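Local atomic coordinates of glutathione S-transferase (Cupriavidus metallidurans, PDB entry 4MK3), a protein that probably conjugates glutathione to electrophilic substrates, as glutathione transferases do, and is seen here with glutathione sulfinic acid held in its binding pocket. Residues 33-36 / 37-41; 173-177 / 178-182; 214-217 / 218-221. One frame throughout, in Å; residues are numbered along the deposited sequence. Where two conformers were deposited one is given.

Contact 1. Residues 33-36 / 37-41; sequences YARK and VRVVL. With GSF (L-gamma-glutamyl-3-sulfino-L-alanylglycine), chain E.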
ATOM      1  N   TYR A  33       7.676  -0.585  -8.451  1.00 15.17           N
ATOM      2  CA  TYR A  33       7.282  -1.496  -7.386  1.00 14.00           C
ATOM      3  C   TYR A  33       7.867  -2.874  -7.641  1.00 14.05           C
ATOM      4  O   TYR A  33       8.304  -3.551  -6.709  1.00 15.19           O
ATOM      5  CB  TYR A  33       5.750  -1.597  -7.290  1.00 15.94           C
ATOM      6  CG  TYR A  33       4.987  -0.285  -7.180  1.00 15.98           C
ATOM      7  CD1 TYR A  33       4.745   0.316  -5.965  1.00 17.94           C
ATOM      8  CD2 TYR A  33       4.443   0.282  -8.309  1.00 17.92           C
ATOM      9  CE1 TYR A  33       4.003   1.501  -5.904  1.00 16.23           C
ATOM     10  CE2 TYR A  33       3.725   1.428  -8.269  1.00 18.54           C
ATOM     11  CZ  TYR A  33       3.499   2.038  -7.076  1.00 17.37           C
ATOM     12  OH  TYR A  33       2.746   3.186  -7.052  1.00 19.63           O
ATOM     13  N   ALA A  34       7.837  -3.309  -8.890  1.00 15.66           N
ATOM     14  CA  ALA A  34       8.444  -4.579  -9.224  1.00 16.12           C
ATOM     15  C   ALA A  34       9.961  -4.500  -9.084  1.00 14.83           C
ATOM     16  O   ALA A  34      10.600  -5.474  -8.681  1.00 15.52           O
ATOM     17  CB  ALA A  34       8.071  -5.007 -10.631  1.00 18.95           C
ATOM     18  N   ARG A  35      10.544  -3.327  -9.354  1.00 15.67           N
ATOM     19  CA  ARG A  35      11.995  -3.203  -9.211  1.00 14.59           C
ATOM     20  C   ARG A  35      12.404  -3.381  -7.758  1.00 14.82           C
ATOM     21  O   ARG A  35      13.404  -4.018  -7.466  1.00 14.73           O
ATOM     22  CB  ARG A  35      12.532  -1.877  -9.734  1.00 14.23           C
ATOM     23  CG  ARG A  35      14.061  -1.864  -9.751  1.00 14.80           C
ATOM     24  CD  ARG A  35      14.633  -0.520 -10.051  1.00 14.92           C
ATOM     25  NE  ARG A  35      16.065  -0.602 -10.315  1.00 16.07           N
ATOM     26  CZ  ARG A  35      16.795   0.414 -10.718  1.00 17.28           C
ATOM     27  NH1 ARG A  35      16.241   1.620 -10.842  1.00 19.25           N
ATOM     28  NH2 ARG A  35      18.072   0.248 -11.004  1.00 16.77           N
ATOM     29  N   LYS A  36      11.612  -2.827  -6.848  1.00 14.32           N
ATOM     30  CA  LYS A  36      11.863  -3.034  -5.428  1.00 14.14           C
ATOM     31  C   LYS A  36      11.944  -4.514  -5.074  1.00 14.88           C
ATOM     32  O   LYS A  36      12.862  -4.968  -4.382  1.00 14.28           O
ATOM     33  CB  LYS A  36      10.788  -2.320  -4.592  1.00 14.70           C
ATOM     34  CG  LYS A  36      10.910  -2.540  -3.086  1.00 14.59           C
ATOM     35  CD  LYS A  36       9.832  -1.792  -2.287  1.00 17.68           C
ATOM     36  CE  LYS A  36       8.455  -2.293  -2.662  1.00 18.91           C
ATOM     37  NZ  LYS A  36       7.375  -1.747  -1.791  1.00 15.52           N
ATOM     38  N   VAL A  37      10.981  -5.296  -5.567  1.00 14.23           N
ATOM     39  CA  VAL A  37      10.973  -6.725  -5.322  1.00 15.40           C
ATOM     40  C   VAL A  37      12.168  -7.420  -5.970  1.00 13.43           C
ATOM     41  O   VAL A  37      12.797  -8.272  -5.368  1.00 15.91           O
ATOM     42  CB  VAL A  37       9.659  -7.346  -5.824  1.00 15.16           C
ATOM     43  CG1 VAL A  37       9.762  -8.877  -5.868  1.00 18.85           C
ATOM     44  CG2 VAL A  37       8.489  -6.862  -4.974  1.00 15.64           C
ATOM     45  N   ARG A  38      12.483  -7.056  -7.200  0.64 14.63           N
ATOM     46  CA  ARG A  38      13.612  -7.657  -7.873  0.64 14.73           C
ATOM     47  C   ARG A  38      14.929  -7.347  -7.166  0.64 14.71           C
ATOM     48  O   ARG A  38      15.802  -8.209  -7.071  0.64 15.52           O
ATOM     49  CB  ARG A  38      13.652  -7.219  -9.322  0.64 14.95           C
ATOM     50  CG  ARG A  38      12.419  -7.639 -10.092  0.64 15.21           C
ATOM     51  CD  ARG A  38      12.471  -7.099 -11.474  0.64 17.56           C
ATOM     52  NE  ARG A  38      13.589  -7.663 -12.199  0.64 18.18           N
ATOM     53  CZ  ARG A  38      14.182  -7.063 -13.212  0.64 24.82           C
ATOM     54  NH1 ARG A  38      13.770  -5.865 -13.572  0.64 19.69           N
ATOM     55  NH2 ARG A  38      15.188  -7.653 -13.845  0.64 27.48           N
ATOM     56  N   VAL A  39      15.065  -6.132  -6.656  1.00 15.36           N
ATOM     57  CA  VAL A  39      16.257  -5.787  -5.876  1.00 14.62           C
ATOM     58  C   VAL A  39      16.339  -6.649  -4.615  1.00 14.45           C
ATOM     59  O   VAL A  39      17.395  -7.188  -4.301  1.00 15.10           O
ATOM     60  CB  VAL A  39      16.303  -4.286  -5.559  1.00 14.08           C
ATOM     61  CG1 VAL A  39      17.366  -3.983  -4.492  1.00 14.19           C
ATOM     62  CG2 VAL A  39      16.566  -3.485  -6.843  1.00 15.15           C
ATOM     63  N   VAL A  40      15.224  -6.803  -3.907  1.00 14.51           N
ATOM     64  CA  VAL A  40      15.211  -7.650  -2.737  1.00 14.98           C
ATOM     65  C   VAL A  40      15.625  -9.071  -3.138  1.00 15.48           C
ATOM     66  O   VAL A  40      16.493  -9.679  -2.523  1.00 16.79           O
ATOM     67  CB  VAL A  40      13.822  -7.668  -2.067  1.00 16.22           C
ATOM     68  CG1 VAL A  40      13.758  -8.755  -1.002  1.00 18.07           C
ATOM     69  CG2 VAL A  40      13.524  -6.294  -1.455  1.00 17.32           C
ATOM     70  N   LEU A  41      15.010  -9.629  -4.173  1.00 17.52           N
ATOM     71  CA  LEU A  41      15.355 -10.994  -4.567  1.00 16.56           C
ATOM     72  C   LEU A  41      16.823 -11.146  -4.938  1.00 17.13           C
ATOM     73  O   LEU A  41      17.458 -12.135  -4.609  1.00 18.70           O
ATOM     74  CB  LEU A  41      14.468 -11.470  -5.714  1.00 17.93           C
ATOM     75  CG  LEU A  41      12.993 -11.608  -5.325  1.00 17.52           C
ATOM     76  CD1 LEU A  41      12.111 -11.696  -6.546  1.00 19.09           C
ATOM     77  CD2 LEU A  41      12.792 -12.847  -4.470  1.00 20.82           C
TER
HETATM   78  CB1 GSF E 304       1.065  -1.069  -6.597  1.00 16.61           C
HETATM   79  CG1 GSF E 304       1.539  -1.750  -7.874  1.00 16.22           C
HETATM   80  CD1 GSF E 304       1.083  -1.025  -9.122  1.00 17.59           C
HETATM   81  OE1 GSF E 304       0.281  -0.113  -9.116  1.00 20.10           O
HETATM   82  C1  GSF E 304       2.394  -2.504  -5.068  1.00 16.47           C
HETATM   83  O11 GSF E 304       2.902  -3.473  -5.686  1.00 15.91           O
HETATM   84  O12 GSF E 304       3.061  -1.931  -4.166  1.00 15.70           O
HETATM   85  N1  GSF E 304       0.386  -1.384  -4.271  1.00 16.24           N
HETATM   86  CA1 GSF E 304       1.006  -2.038  -5.420  1.00 15.16           C
HETATM   87  N2  GSF E 304       1.656  -1.445 -10.313  1.00 18.43           N
HETATM   88  CA2 GSF E 304       1.258  -0.868 -11.552  1.00 17.64           C
HETATM   89  CB2 GSF E 304       2.345  -1.032 -12.564  1.00 18.46           C
HETATM   90  SG2 GSF E 304       3.688   0.083 -12.361  1.00 26.42           S
HETATM   91  O1S GSF E 304       4.340   0.183 -13.679  1.00 36.97           O
HETATM   92  O2S GSF E 304       4.601  -0.450 -11.307  1.00 28.97           O
HETATM   93  C2  GSF E 304       0.121  -1.657 -12.164  1.00 18.79           C
HETATM   94  O2  GSF E 304       0.177  -2.882 -12.232  1.00 18.03           O
HETATM   95  N3  GSF E 304      -0.967  -0.944 -12.654  1.00 19.30           N
HETATM   96  CA3 GSF E 304      -2.041  -1.646 -13.296  1.00 18.38           C
HETATM   97  C3  GSF E 304      -3.417  -1.130 -12.859  1.00 20.89           C
HETATM   98  O31 GSF E 304      -4.432  -1.511 -13.515  1.00 22.42           O
HETATM   99  O32 GSF E 304      -3.545  -0.357 -11.886  1.00 24.58           O

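Contact 2. Residues 173-177 / 178-182; sequences THYTL and ADVAV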
ATOM      1  N   THR A 173      23.354   2.885  10.154  1.00 15.38           N
ATOM      2  CA  THR A 173      24.536   2.132   9.749  1.00 16.38           C
ATOM      3  C   THR A 173      24.280   1.115   8.644  1.00 16.41           C
ATOM      4  O   THR A 173      25.209   0.777   7.920  1.00 17.73           O
ATOM      5  CB  THR A 173      25.146   1.345  10.935  1.00 17.73           C
ATOM      6  OG1 THR A 173      24.131   0.535  11.535  1.00 19.81           O
ATOM      7  CG2 THR A 173      25.694   2.282  12.003  1.00 17.72           C
ATOM      8  N   HIS A 174      23.066   0.573   8.544  1.00 14.25           N
ATOM      9  CA  HIS A 174      22.839  -0.572   7.665  1.00 15.85           C
ATOM     10  C   HIS A 174      21.855  -0.321   6.577  1.00 13.50           C
ATOM     11  O   HIS A 174      20.861   0.356   6.758  1.00 14.20           O
ATOM     12  CB  HIS A 174      22.337  -1.763   8.469  1.00 19.57           C
ATOM     13  CG  HIS A 174      23.420  -2.450   9.227  1.00 19.53           C
ATOM     14  ND1 HIS A 174      23.980  -1.917  10.370  1.00 21.66           N
ATOM     15  CD2 HIS A 174      24.090  -3.601   8.987  1.00 20.15           C
ATOM     16  CE1 HIS A 174      24.927  -2.720  10.809  1.00 22.80           C
ATOM     17  NE2 HIS A 174      25.010  -3.754   9.992  1.00 26.34           N
ATOM     18  N   TYR A 175      22.153  -0.937   5.436  1.00 15.35           N
ATOM     19  CA  TYR A 175      21.256  -1.005   4.283  1.00 14.82           C
ATOM     20  C   TYR A 175      20.065  -1.902   4.601  1.00 13.86           C
ATOM     21  O   TYR A 175      20.236  -3.019   5.096  1.00 16.19           O
ATOM     22  CB  TYR A 175      22.053  -1.600   3.141  1.00 14.43           C
ATOM     23  CG  TYR A 175      21.385  -1.801   1.790  1.00 13.98           C
ATOM     24  CD1 TYR A 175      21.184  -0.752   0.915  1.00 16.63           C
ATOM     25  CD2 TYR A 175      21.047  -3.067   1.371  1.00 17.10           C
ATOM     26  CE1 TYR A 175      20.638  -0.961  -0.327  1.00 16.18           C
ATOM     27  CE2 TYR A 175      20.499  -3.284   0.123  1.00 16.30           C
ATOM     28  CZ  TYR A 175      20.314  -2.223  -0.719  1.00 15.82           C
ATOM     29  OH  TYR A 175      19.815  -2.428  -1.979  1.00 17.07           O
ATOM     30  N   THR A 176      18.878  -1.377   4.328  1.00 13.28           N
ATOM     31  CA  THR A 176      17.625  -2.082   4.585  1.00 13.41           C
ATOM     32  C   THR A 176      16.660  -1.875   3.426  1.00 12.05           C
ATOM     33  O   THR A 176      16.932  -1.175   2.450  1.00 11.97           O
ATOM     34  CB  THR A 176      16.921  -1.543   5.859  1.00 14.04           C
ATOM     35  OG1 THR A 176      16.474  -0.201   5.626  1.00 14.36           O
ATOM     36  CG2 THR A 176      17.825  -1.601   7.091  1.00 15.11           C
ATOM     37  N   LEU A 177      15.495  -2.495   3.567  1.00 12.95           N
ATOM     38  CA  LEU A 177      14.425  -2.288   2.604  1.00 12.42           C
ATOM     39  C   LEU A 177      14.061  -0.815   2.450  1.00 12.16           C
ATOM     40  O   LEU A 177      13.575  -0.407   1.394  1.00 13.12           O
ATOM     41  CB  LEU A 177      13.207  -3.106   3.043  1.00 12.00           C
ATOM     42  CG  LEU A 177      11.943  -3.014   2.177  1.00 13.41           C
ATOM     43  CD1 LEU A 177      12.200  -3.493   0.759  1.00 15.34           C
ATOM     44  CD2 LEU A 177      10.821  -3.835   2.813  1.00 15.21           C
ATOM     45  N   ALA A 178      14.278   0.004   3.487  1.00 11.99           N
ATOM     46  CA  ALA A 178      14.046   1.426   3.346  1.00 12.96           C
ATOM     47  C   ALA A 178      14.851   2.017   2.195  1.00 11.96           C
ATOM     48  O   ALA A 178      14.327   2.776   1.358  1.00 12.56           O
ATOM     49  CB  ALA A 178      14.383   2.148   4.655  1.00 12.82           C
ATOM     50  N   ASP A 179      16.134   1.671   2.164  1.00 12.07           N
ATOM     51  CA  ASP A 179      17.017   2.157   1.111  1.00 12.98           C
ATOM     52  C   ASP A 179      16.624   1.634  -0.247  1.00 12.12           C
ATOM     53  O   ASP A 179      16.633   2.380  -1.234  1.00 12.24           O
ATOM     54  CB  ASP A 179      18.445   1.753   1.472  1.00 13.07           C
ATOM     55  CG  ASP A 179      18.821   2.246   2.833  1.00 13.13           C
ATOM     56  OD1 ASP A 179      18.993   3.484   3.001  1.00 13.03           O
ATOM     57  OD2 ASP A 179      18.894   1.404   3.754  1.00 14.16           O
ATOM     58  N   VAL A 180      16.296   0.346  -0.322  1.00 11.94           N
ATOM     59  CA  VAL A 180      15.827  -0.223  -1.589  1.00 12.36           C
ATOM     60  C   VAL A 180      14.645   0.581  -2.136  1.00 11.15           C
ATOM     61  O   VAL A 180      14.630   0.974  -3.302  1.00 11.67           O
ATOM     62  CB  VAL A 180      15.415  -1.695  -1.405  1.00 11.55           C
ATOM     63  CG1 VAL A 180      14.846  -2.269  -2.689  1.00 14.20           C
ATOM     64  CG2 VAL A 180      16.573  -2.541  -0.946  1.00 13.33           C
ATOM     65  N   ALA A 181      13.668   0.815  -1.278  1.00 11.48           N
ATOM     66  CA  ALA A 181      12.428   1.463  -1.682  1.00 12.28           C
ATOM     67  C   ALA A 181      12.699   2.902  -2.137  1.00 11.84           C
ATOM     68  O   ALA A 181      12.219   3.344  -3.185  1.00 12.78           O
ATOM     69  CB  ALA A 181      11.429   1.396  -0.558  1.00 12.42           C
ATOM     70  N   VAL A 182      13.477   3.642  -1.360  1.00 12.56           N
ATOM     71  CA  VAL A 182      13.824   5.017  -1.708  1.00 13.17           C
ATOM     72  C   VAL A 182      14.621   5.074  -3.006  1.00 11.53           C
ATOM     73  O   VAL A 182      14.318   5.869  -3.894  1.00 12.36           O
ATOM     74  CB  VAL A 182      14.576   5.712  -0.544  1.00 13.37           C
ATOM     75  CG1 VAL A 182      15.136   7.057  -0.995  1.00 14.40           C
ATOM     76  CG2 VAL A 182      13.644   5.880   0.660  1.00 11.88           C
TER
HETATM   77  O   HOH W   1      18.502   1.792   6.291  1.00 15.59           O

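Contact 3. Residues 214-217 / 218-221; sequences KRQS and FIDT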
ATOM      1  N   LYS A 214      25.340   1.878  -7.486  1.00 17.43           N
ATOM      2  CA  LYS A 214      26.514   1.046  -7.697  1.00 19.30           C
ATOM      3  C   LYS A 214      26.340  -0.380  -7.185  1.00 16.10           C
ATOM      4  O   LYS A 214      27.193  -1.237  -7.440  1.00 19.13           O
ATOM      5  CB  LYS A 214      27.721   1.680  -7.024  1.00 22.20           C
ATOM      6  CG  LYS A 214      28.200   2.923  -7.707  1.00 27.01           C
ATOM      7  CD  LYS A 214      29.305   3.573  -6.883  1.00 28.77           C
ATOM      8  CE  LYS A 214      29.805   4.849  -7.516  1.00 40.96           C
ATOM      9  NZ  LYS A 214      30.890   5.437  -6.690  1.00 48.60           N
ATOM     10  N   ARG A 215      25.249  -0.647  -6.465  1.00 15.16           N
ATOM     11  CA  ARG A 215      24.993  -2.005  -5.999  1.00 15.98           C
ATOM     12  C   ARG A 215      24.589  -2.870  -7.183  1.00 14.62           C
ATOM     13  O   ARG A 215      23.872  -2.427  -8.071  1.00 14.58           O
ATOM     14  CB  ARG A 215      23.893  -2.028  -4.940  1.00 15.69           C
ATOM     15  CG  ARG A 215      24.302  -1.314  -3.636  1.00 16.12           C
ATOM     16  CD  ARG A 215      23.254  -1.486  -2.569  1.00 16.25           C
ATOM     17  NE  ARG A 215      23.228  -2.829  -2.014  1.00 17.22           N
ATOM     18  CZ  ARG A 215      23.925  -3.234  -0.958  1.00 20.83           C
ATOM     19  NH1 ARG A 215      24.745  -2.380  -0.326  1.00 24.00           N
ATOM     20  NH2 ARG A 215      23.810  -4.481  -0.521  1.00 24.21           N
ATOM     21  N   GLN A 216      25.055  -4.109  -7.162  1.00 15.32           N
ATOM     22  CA  GLN A 216      24.787  -5.050  -8.247  1.00 14.77           C
ATOM     23  C   GLN A 216      23.278  -5.183  -8.513  1.00 15.22           C
ATOM     24  O   GLN A 216      22.841  -5.267  -9.672  1.00 15.50           O
ATOM     25  CB  GLN A 216      25.371  -6.420  -7.920  1.00 16.90           C
ATOM     26  CG  GLN A 216      25.414  -7.325  -9.148  1.00 16.75           C
ATOM     27  CD  GLN A 216      26.358  -6.791 -10.190  1.00 17.07           C
ATOM     28  OE1 GLN A 216      27.533  -6.524  -9.901  1.00 21.98           O
ATOM     29  NE2 GLN A 216      25.865  -6.601 -11.407  1.00 17.73           N
ATOM     30  N   SER A 217      22.487  -5.228  -7.456  1.00 14.80           N
ATOM     31  CA  SER A 217      21.051  -5.383  -7.593  1.00 13.63           C
ATOM     32  C   SER A 217      20.403  -4.244  -8.379  1.00 15.09           C
ATOM     33  O   SER A 217      19.441  -4.455  -9.115  1.00 16.78           O
ATOM     34  CB  SER A 217      20.434  -5.494  -6.210  1.00 14.14           C
ATOM     35  OG  SER A 217      20.729  -4.301  -5.484  1.00 15.06           O
ATOM     36  N   PHE A 218      20.894  -3.027  -8.194  1.00 13.35           N
ATOM     37  CA  PHE A 218      20.422  -1.893  -8.974  1.00 14.11           C
ATOM     38  C   PHE A 218      20.950  -1.927 -10.404  1.00 15.19           C
ATOM     39  O   PHE A 218      20.197  -1.712 -11.361  1.00 15.02           O
ATOM     40  CB  PHE A 218      20.754  -0.567  -8.262  1.00 15.55           C
ATOM     41  CG  PHE A 218      19.727  -0.191  -7.214  1.00 12.35           C
ATOM     42  CD1 PHE A 218      19.719  -0.809  -5.988  1.00 14.10           C
ATOM     43  CD2 PHE A 218      18.745   0.732  -7.503  1.00 16.89           C
ATOM     44  CE1 PHE A 218      18.754  -0.483  -5.035  1.00 14.49           C
ATOM     45  CE2 PHE A 218      17.767   1.057  -6.565  1.00 17.24           C
ATOM     46  CZ  PHE A 218      17.778   0.431  -5.336  1.00 14.15           C
ATOM     47  N   ILE A 219      22.248  -2.197 -10.566  1.00 15.50           N
ATOM     48  CA  ILE A 219      22.860  -2.289 -11.892  1.00 15.13           C
ATOM     49  C   ILE A 219      22.088  -3.258 -12.800  1.00 16.07           C
ATOM     50  O   ILE A 219      21.893  -3.001 -13.973  1.00 18.35           O
ATOM     51  CB  ILE A 219      24.318  -2.770 -11.746  1.00 16.17           C
ATOM     52  CG1 ILE A 219      25.183  -1.665 -11.126  1.00 18.29           C
ATOM     53  CG2 ILE A 219      24.889  -3.213 -13.082  1.00 21.00           C
ATOM     54  CD1 ILE A 219      26.536  -2.154 -10.665  1.00 20.25           C
ATOM     55  N   ASP A 220      21.669  -4.386 -12.236  1.00 14.75           N
ATOM     56  CA  ASP A 220      21.029  -5.423 -13.015  1.00 15.67           C
ATOM     57  C   ASP A 220      19.547  -5.171 -13.295  1.00 15.63           C
ATOM     58  O   ASP A 220      18.953  -5.905 -14.057  1.00 18.61           O
ATOM     59  CB  ASP A 220      21.169  -6.786 -12.311  1.00 14.87           C
ATOM     60  CG  ASP A 220      22.579  -7.349 -12.378  1.00 17.35           C
ATOM     61  OD1 ASP A 220      23.309  -7.006 -13.318  1.00 19.17           O
ATOM     62  OD2 ASP A 220      22.918  -8.169 -11.493  1.00 18.67           O
ATOM     63  N   THR A 221      18.953  -4.169 -12.662  1.00 16.00           N
ATOM     64  CA  THR A 221      17.509  -3.909 -12.760  1.00 16.13           C
ATOM     65  C   THR A 221      17.156  -2.517 -13.284  1.00 18.86           C
ATOM     66  O   THR A 221      16.045  -2.035 -13.058  1.00 19.39           O
ATOM     67  CB  THR A 221      16.803  -4.099 -11.400  1.00 15.17           C
ATOM     68  OG1 THR A 221      17.361  -3.196 -10.443  1.00 15.30           O
ATOM     69  CG2 THR A 221      16.945  -5.538 -10.899  1.00 16.65           C
TER

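Contact 1. Residues 33-36 / 37-41
Arg35 and Val39 sit one turn apart on helix 32-44, and their side chains pass at a slant, with Arg35 CG touching Val39 CG2 at 4.2 Å. With its CG anti to the backbone N (chi1 -172°) and the rest of the chain extended, the arginine carries its guanidinium away from the valine, and NE meets Thr221. Val39 suits the inner side of the turn: its CG2 lies beside Arg35 O at 3.3 Å, while the backbone bond from Val39 N to the same oxygen is 2.8 Å. The i, i+4 pairs one residue to either side follow the same logic. Val40 CG2 leans on Lys36 O at 3.3 Å, and Arg38 CG passes Ala34 O at 3.2 Å, so aliphatic carbon shields carbonyls that the backbone N-H groups already grip. The methyl of Ala34 is small enough to let the helix lie against strand 24-27. Lys36 bends at its third torsion (62°) and brings NZ to Glu116, Asp120 and Ser85; the two carboxylates would balance the charge of this buried lysine, and the Ser85 hydroxyl adds a hydrogen bond.

The bond from Val37 N to Tyr33 O is weak, and the side chain of Tyr33 turns to the ligand. GSF CB1 stands 3.8 Å above the ring plane, over the ring centre, while sulfinate oxygen O2S lies in plane at the edge, 3.1 Å from Tyr33 CD2. The ring is thus a flat wall for the glutamyl chain and a rim for the sulfinate, and its OH is held by Asp124. Ser31, Ser85, Asp84 and Lys70, with Arg148 and Lys152 of the second subunit, bind the ligand's polar groups. The arrangement is that of the first helix of the thioredoxin-like beta-alpha-beta unit, whose N-terminal end borders the glutathione site.

Contact 2. Residues 173-177 / 178-182
Thr176 and Asp179 grip each other in a capping box at the start of helix 177-192, in the all-helical C-terminal domain. Thr176 N gives its hydrogen to Asp179 OD2 at 2.8 Å, nearly straight (161°) and on the lone pair that faces away from the other oxygen. In return the threonine covers the helix end: OG1, placed between its own N and carbonyl carbon (chi1 68°), accepts from Ala178 N at 3.1 Å. A threonine suits the N-cap because its short hydroxyl can reach forward to an N-H of the first turn, and an aspartate suits the third helical position because its carboxylate reaches back to the cap and its negative charge would interact favourably with the positive end of the helix dipole.

The tight side lies beneath this box. Tyr175, just before the cap, lays its ring obliquely against two helix residues: CD1 meets Asp179 CB at 3.8 Å and CZ meets Val180 CG2 at 3.8 Å. The pairing of Tyr175 with Val180, which flank the capping box, is a hydrophobic staple, as known at the corresponding helix of other glutathione transferases. The planes of the Tyr175 ring and the Asp179 carboxylate are 10° apart, though the side chains pass at a slant. Trp169 packs edge-to-face on Tyr175 and Arg215 makes a cation-pi contact with it, while Leu177 and Val180 pack on helix 32-44.

Toward Thr173 the contact loosens. Thr173 and His174 are exposed, and their side chains pair with each other, OG1 to ND1 at 2.7 Å in the plane of the imidazole, rather than with the helix. Between loop and cap sits a water: it accepts from Thr176 OG1 and donates both to His174 O at 2.8 Å and to Asp179 OD2 at 2.6 Å, while OD1 of that carboxylate takes Cys170 N.

Contact 3. Residues 214-217 / 218-221
Thr221 OG1 gives its proton to Ser217 O at 2.8 Å, in the carbonyl plane and on a lone pair of that oxygen, four residues back along the chain. The same hydroxyl accepts from Arg35 NE, so one buried oxygen is used as both donor and acceptor. Its first torsion, 60°, sets OG1 between the backbone N and the carbonyl carbon and leaves CG2 also against Ser217 O, at 3.3 Å. With only a methyl in place of the Thr221 side chain, as in an alanine, Ser217 O would probably lose its hydroxyl donor and Arg35 NE its acceptor.

The backbone is satisfied in turn. Arg215, the N-cap residue of helix 216-219, offers its carbonyl oxygen to Ile219 N at 3.0 Å along an almost straight bond (173°), with a weak second bond from Phe218 N. Gln216 O takes Asp220 N at 3.0 Å, and Phe218 O takes Thr221 N together with Arg35 NH2. Ile219, on the exposed side, lays CD1 along Lys214 O at 3.4 Å and so covers the turn with aliphatic carbon.

Further out, Gln216 bends at its second torsion and brings NE2 in front of the Asp220 carboxylate but well out of its plane, 3.2 Å from Asp220 OD1 and 3.3 Å from Asp220 OD2. Both bonds are weak, and the amide and carboxylate planes stand 41° apart; a flexible glutamine suits such an exposed site. On the inner side Ser217 OG and Arg215 NE both turn to Glu43 of helix 32-44, while the ring of Phe218 packs on Val39 and Tyr175. The chemistry implies that this short turn is held to the N-terminal domain by polar links through Arg35 and Glu43 beside apolar packing on Val39.

How the contacts relate
Contact 1 is the core of the three: its helix belongs to the N-terminal domain and faces both the ligand and the C-terminal domain. Contact 2 is buried at its helix but frays into solvent at Thr173 and His174, and contact 3 is half surface. Val39 joins them all, meeting Val180 by CG1 at 3.5 Å and also packing on Ser217 and Thr221. The chemistry shifts with place. Contacts 1 and 2 meet by packing, mainly of aliphatic carbon, whereas contacts 1 and 3 meet through the arginine's bonds as well. Tyr175 of contact 2 meets contact 3, its ring in cation-pi contact with Arg215 and its OH near the Phe218 ring.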